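Local coordinates for beta-galactoside alpha-2,6-sialyltransferase (Photobacterium sp., PDB 2Z4T), which probably transfers sialic acid from CMP-sialic acid to galactose-terminated acceptors such as lactose, forming an alpha-2,6 linkage, at residues A[33-38]-A[142-147]; A[80-85]-A[110-115]. All coordinates share one frame; numbering follows the deposited sequence.

Contact 1. Residues A[33-38]-A[142-147]; sequences TIIDEE and NPTAQR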
loop_
_atom_site.group_PDB
_atom_site.type_symbol
_atom_site.label_atom_id
_atom_site.label_comp_id
_atom_site.label_asym_id
_atom_site.label_seq_id
_atom_site.Cartn_x
_atom_site.Cartn_y
_atom_site.Cartn_z
ATOM N N THR A 33 5.435 -26.171 1.467
ATOM C CA THR A 33 5.288 -25.408 2.692
ATOM C C THR A 33 3.802 -25.106 2.795
ATOM O O THR A 33 3.195 -24.907 1.758
ATOM C CB THR A 33 5.955 -23.992 2.455
ATOM O OG1 THR A 33 7.313 -24.130 2.019
ATOM C CG2 THR A 33 5.928 -23.105 3.702
ATOM N N ILE A 34 3.105 -25.022 3.921
ATOM C CA ILE A 34 2.611 -25.906 4.989
ATOM C C ILE A 34 2.739 -25.305 6.363
ATOM O O ILE A 34 3.831 -25.034 6.855
ATOM C CB ILE A 34 2.408 -27.459 4.815
ATOM C CG1 ILE A 34 3.331 -28.291 5.715
ATOM C CG2 ILE A 34 2.277 -27.861 3.352
ATOM C CD1 ILE A 34 2.890 -29.724 5.872
ATOM N N ILE A 35 1.571 -25.003 6.914
ATOM C CA ILE A 35 1.455 -24.452 8.253
ATOM C C ILE A 35 0.974 -25.505 9.234
ATOM O O ILE A 35 0.407 -26.520 8.830
ATOM C CB ILE A 35 0.502 -23.253 8.297
ATOM C CG1 ILE A 35 -0.931 -23.685 7.946
ATOM C CG2 ILE A 35 0.992 -22.173 7.370
ATOM C CD1 ILE A 35 -2.006 -22.656 8.283
ATOM N N ASP A 36 1.202 -25.247 10.525
ATOM C CA ASP A 36 0.784 -26.134 11.600
ATOM C C ASP A 36 -0.644 -26.606 11.376
ATOM O O ASP A 36 -1.528 -25.800 11.103
ATOM C CB ASP A 36 0.897 -25.424 12.956
ATOM C CG ASP A 36 2.339 -25.049 13.314
ATOM O OD1 ASP A 36 2.646 -24.978 14.528
ATOM O OD2 ASP A 36 3.166 -24.828 12.387
ATOM N N GLU A 37 -0.856 -27.917 11.475
ATOM C CA GLU A 37 -2.202 -28.549 11.423
ATOM C C GLU A 37 -2.796 -28.595 10.033
ATOM O O GLU A 37 -3.926 -29.042 9.862
ATOM C CB GLU A 37 -3.204 -27.926 12.420
ATOM C CG GLU A 37 -2.558 -27.589 13.738
ATOM C CD GLU A 37 -3.527 -27.464 14.871
ATOM O OE1 GLU A 37 -3.775 -26.328 15.314
ATOM O OE2 GLU A 37 -4.018 -28.502 15.342
ATOM N N GLU A 38 -2.045 -28.132 9.045
ATOM C CA GLU A 38 -2.511 -28.218 7.679
ATOM C C GLU A 38 -2.502 -29.680 7.236
ATOM O O GLU A 38 -1.556 -30.434 7.514
ATOM C CB GLU A 38 -1.672 -27.354 6.737
ATOM C CG GLU A 38 -2.195 -27.333 5.300
ATOM C CD GLU A 38 -1.399 -26.411 4.385
ATOM O OE1 GLU A 38 -0.712 -25.487 4.897
ATOM O OE2 GLU A 38 -1.460 -26.616 3.147
ATOM N N ASN A 142 6.276 -15.322 1.114
ATOM C CA ASN A 142 5.485 -15.998 2.149
ATOM C C ASN A 142 4.193 -16.561 1.595
ATOM O O ASN A 142 3.112 -16.063 1.910
ATOM C CB ASN A 142 5.180 -15.034 3.301
ATOM C CG ASN A 142 6.418 -14.342 3.821
ATOM O OD1 ASN A 142 6.637 -13.159 3.564
ATOM N ND2 ASN A 142 7.250 -15.080 4.538
ATOM N N PRO A 143 4.298 -17.609 0.766
ATOM C CA PRO A 143 3.125 -18.226 0.125
ATOM C C PRO A 143 1.993 -18.643 1.072
ATOM O O PRO A 143 0.833 -18.655 0.659
ATOM C CB PRO A 143 3.704 -19.469 -0.569
ATOM C CG PRO A 143 5.114 -19.655 0.045
ATOM C CD PRO A 143 5.559 -18.272 0.378
ATOM N N THR A 144 2.302 -18.979 2.318
ATOM C CA THR A 144 1.266 -19.513 3.205
ATOM C C THR A 144 0.630 -18.445 4.085
ATOM O O THR A 144 -0.283 -18.748 4.862
ATOM C CB THR A 144 1.782 -20.633 4.130
ATOM O OG1 THR A 144 2.752 -20.097 5.028
ATOM C CG2 THR A 144 2.377 -21.807 3.348
ATOM N N ALA A 145 1.108 -17.204 3.986
ATOM C CA ALA A 145 0.448 -16.097 4.693
ATOM C C ALA A 145 -0.956 -15.865 4.156
ATOM O O ALA A 145 -1.187 -15.974 2.944
ATOM C CB ALA A 145 1.276 -14.808 4.598
ATOM N N GLN A 146 -1.889 -15.585 5.069
ATOM C CA GLN A 146 -3.244 -15.132 4.735
ATOM C C GLN A 146 -3.245 -13.615 4.772
ATOM O O GLN A 146 -2.556 -13.003 5.606
ATOM C CB GLN A 146 -4.272 -15.632 5.761
ATOM C CG GLN A 146 -4.745 -17.087 5.587
ATOM C CD GLN A 146 -5.366 -17.390 4.210
ATOM O OE1 GLN A 146 -5.193 -18.482 3.675
ATOM N NE2 GLN A 146 -6.085 -16.422 3.637
ATOM N N ARG A 147 -4.045 -12.998 3.909
ATOM C CA ARG A 147 -4.012 -11.545 3.783
ATOM C C ARG A 147 -5.395 -10.931 3.861
ATOM O O ARG A 147 -6.314 -11.330 3.146
ATOM C CB ARG A 147 -3.285 -11.135 2.508
ATOM C CG ARG A 147 -1.890 -11.680 2.459
ATOM C CD ARG A 147 -1.076 -11.133 1.287
ATOM N NE ARG A 147 0.243 -11.740 1.359
ATOM C CZ ARG A 147 0.546 -12.928 0.841
ATOM N NH1 ARG A 147 -0.364 -13.601 0.147
ATOM N NH2 ARG A 147 1.768 -13.428 1.006
#
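Thr144 carries one side of this contact, turning its methyl to one part of 33-38 and its hydroxyl to another. CG2 lies against the backbone, with Thr144 CG2 3.3 Å from Ile34 N and 3.6 Å from Thr33 O, and it also meets the methyl of Thr33, whose side chain runs at about a right angle to it (Thr33 CG2 to Thr144 CG2, 3.8 Å). The other branch faces Ile35: CG2 of Ile35 sits 3.6 Å from OG1 of Thr144, the two side chains sliding past each other in opposite directions. With chi1 at 65°, Thr144 OG1 stands between its own N and carbonyl carbon, which turns CG2 toward the strand. This is a domain junction, where the immunoglobulin-like beta-sandwich near the N terminus rests on the GT-B part. Thr144 belongs to a type I turn, Asn142 to Ala145, that links helix 126-141 to strand 146-151. No hydrogen bond joins the two segments, and beta-branched residues, with methyls close to the backbone, suit such van der Waals contact. Thr33 turns OG1 to Asn111 instead. Ile35 begins a type II turn, and its N-H bonds to Glu38 OE1 at 3.1 Å, nearly straight (167°), on the anti side of the carboxylate but tilted out of its plane.

Contact 2. Residues A[80-85]-A[110-115]; sequences VAPRLD and LNVVAP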
loop_
_atom_site.group_PDB
_atom_site.type_symbol
_atom_site.label_atom_id
_atom_site.label_comp_id
_atom_site.label_asym_id
_atom_site.label_seq_id
_atom_site.Cartn_x
_atom_site.Cartn_y
_atom_site.Cartn_z
ATOM N N VAL A 80 -1.199 -34.727 8.539
ATOM C CA VAL A 80 -1.573 -33.466 9.133
ATOM C C VAL A 80 -0.285 -32.899 9.718
ATOM O O VAL A 80 0.425 -33.602 10.439
ATOM C CB VAL A 80 -2.630 -33.694 10.247
ATOM C CG1 VAL A 80 -3.082 -32.384 10.846
ATOM C CG2 VAL A 80 -3.838 -34.461 9.677
ATOM N N ALA A 81 0.043 -31.652 9.388
ATOM C CA ALA A 81 1.215 -30.996 9.945
ATOM C C ALA A 81 1.017 -30.894 11.446
ATOM O O ALA A 81 -0.112 -30.706 11.890
ATOM C CB ALA A 81 1.366 -29.620 9.344
ATOM N N PRO A 82 2.100 -31.018 12.238
ATOM C CA PRO A 82 1.961 -31.015 13.694
ATOM C C PRO A 82 1.782 -29.598 14.229
ATOM O O PRO A 82 1.896 -28.631 13.461
ATOM C CB PRO A 82 3.296 -31.578 14.173
ATOM C CG PRO A 82 4.263 -31.178 13.147
ATOM C CD PRO A 82 3.509 -31.131 11.825
ATOM N N ARG A 83 1.478 -29.489 15.523
ATOM C CA ARG A 83 1.498 -28.221 16.230
ATOM C C ARG A 83 2.920 -28.028 16.720
ATOM O O ARG A 83 3.478 -28.912 17.361
ATOM C CB ARG A 83 0.548 -28.256 17.417
ATOM C CG ARG A 83 -0.882 -28.382 17.022
ATOM C CD ARG A 83 -1.796 -28.190 18.190
ATOM N NE ARG A 83 -1.979 -29.415 18.964
ATOM C CZ ARG A 83 -2.662 -29.468 20.106
ATOM N NH1 ARG A 83 -3.226 -28.366 20.609
ATOM N NH2 ARG A 83 -2.777 -30.623 20.754
ATOM N N LEU A 84 3.513 -26.875 16.419
ATOM C CA LEU A 84 4.929 -26.664 16.732
ATOM C C LEU A 84 5.167 -25.370 17.474
ATOM O O LEU A 84 4.301 -24.496 17.505
ATOM C CB LEU A 84 5.772 -26.665 15.454
ATOM C CG LEU A 84 5.728 -27.895 14.564
ATOM C CD1 LEU A 84 6.406 -27.575 13.227
ATOM C CD2 LEU A 84 6.387 -29.091 15.288
ATOM N N ASP A 85 6.357 -25.268 18.070
ATOM C CA ASP A 85 6.837 -24.036 18.675
ATOM C C ASP A 85 7.775 -23.299 17.725
ATOM O O ASP A 85 7.895 -22.084 17.809
ATOM C CB ASP A 85 7.570 -24.363 19.964
ATOM C CG ASP A 85 6.662 -24.996 21.002
ATOM O OD1 ASP A 85 5.522 -24.514 21.178
ATOM O OD2 ASP A 85 7.086 -25.984 21.639
ATOM N N LEU A 110 8.370 -31.537 3.613
ATOM C CA LEU A 110 7.370 -30.595 4.073
ATOM C C LEU A 110 8.047 -29.598 5.011
ATOM O O LEU A 110 8.550 -29.972 6.082
ATOM C CB LEU A 110 6.196 -31.321 4.748
ATOM C CG LEU A 110 5.489 -32.409 3.916
ATOM C CD1 LEU A 110 4.314 -33.026 4.662
ATOM C CD2 LEU A 110 4.993 -31.882 2.586
ATOM N N ASN A 111 8.092 -28.337 4.570
ATOM C CA ASN A 111 8.513 -27.226 5.406
ATOM C C ASN A 111 7.283 -26.760 6.173
ATOM O O ASN A 111 6.359 -26.148 5.584
ATOM C CB ASN A 111 9.084 -26.075 4.554
ATOM C CG ASN A 111 9.991 -26.574 3.409
ATOM O OD1 ASN A 111 11.073 -27.133 3.654
ATOM N ND2 ASN A 111 9.546 -26.375 2.150
ATOM N N VAL A 112 7.250 -27.084 7.463
ATOM C CA VAL A 112 6.171 -26.645 8.347
ATOM C C VAL A 112 6.536 -25.306 9.006
ATOM O O VAL A 112 7.569 -25.186 9.678
ATOM C CB VAL A 112 5.785 -27.703 9.437
ATOM C CG1 VAL A 112 4.548 -27.228 10.201
ATOM C CG2 VAL A 112 5.521 -29.095 8.816
ATOM N N VAL A 113 5.689 -24.302 8.795
ATOM C CA VAL A 113 5.987 -22.936 9.258
ATOM C C VAL A 113 4.785 -22.427 10.039
ATOM O O VAL A 113 3.659 -22.907 9.820
ATOM C CB VAL A 113 6.297 -21.986 8.072
ATOM C CG1 VAL A 113 7.481 -22.535 7.208
ATOM C CG2 VAL A 113 5.043 -21.781 7.198
ATOM N N ALA A 114 5.010 -21.483 10.950
ATOM C CA ALA A 114 3.903 -20.884 11.701
ATOM C C ALA A 114 2.805 -20.332 10.774
ATOM O O ALA A 114 3.110 -19.723 9.738
ATOM C CB ALA A 114 4.412 -19.787 12.614
ATOM N N PRO A 115 1.527 -20.566 11.124
ATOM C CA PRO A 115 0.427 -19.853 10.468
ATOM C C PRO A 115 0.671 -18.346 10.603
ATOM O O PRO A 115 1.109 -17.866 11.663
ATOM C CB PRO A 115 -0.792 -20.246 11.302
ATOM C CG PRO A 115 -0.422 -21.570 11.912
ATOM C CD PRO A 115 1.052 -21.510 12.157
#
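Val112 meets three apolar residues of 80-85 with its two methyl branches, each branch taking a different part of that loop. CG1, anti to the backbone N at chi1 -173°, is the branch that touches Leu84 and Ala81. Leu84 makes the closest approach, its CD1 lying 3.6 Å from CG1 of Val112 and 3.8 Å from CB of Val112, and the two side chains meet at about a right angle, with one leucine methyl against the isopropyl group. Leu84 CG is anti to its own carbonyl carbon and the chain beyond is extended, carrying CD1 across to the strand. The same CG1 of Val112 touches the methyl of Ala81, with Ala81 CB 4.1 Å away. CG2 serves the remaining neighbour: the CD corner of the Pro82 ring stands 4.2 Å from Val112 CG2, in a looser, slanting contact.

The residue types fit their places. A beta-branched valine suits an extended strand and offers two methyls close to the backbone; alanine lets the loop come near, its CA 6.8 Å from the CA of Val112; proline supplies a compact apolar ring in irregular chain; leucine has the length to span the remaining gap. No hydrogen bond joins the two segments; Leu84 N bonds instead to Asp36 OD1, on a third piece of chain. Tyr90 of strand 88-98 touches both Pro82 and Leu84, widening the apolar cluster.

Strand 103-122 is flanked at this point by strand 26-35, parallel to it, and by strand 88-98, antiparallel. A buried valine in mid-sheet, covered by apolar residues of the loop between strands 77-80 and 88-98, is consistent with a loop closing over the end of an immunoglobulin-like beta-sandwich, here the end that adjoins the GT-B part.

From the N terminus, strand 26-35 ends within residues 33-38, the first half of contact 1, whose partner at 142-147 comes more than a hundred residues later. Within that long excursion the chain builds most of the sandwich, and contact 2 closes a shorter loop, 80-85 to 110-115, wholly inside the larger one. Strand 103-122 then runs on into the GT-B part, where it pairs with 146-151; helix 126-141 and the turn that completes contact 1 follow it. The centres of the two contacts lie 9 Å apart, and they touch through probable backbone hydrogen bonds: Glu38 O to Ala81 N, 2.7 Å, and Ile34 O to Val113 N, 2.8 Å. Contact 2 joins elements of the sandwich; contact 1 bridges the domains.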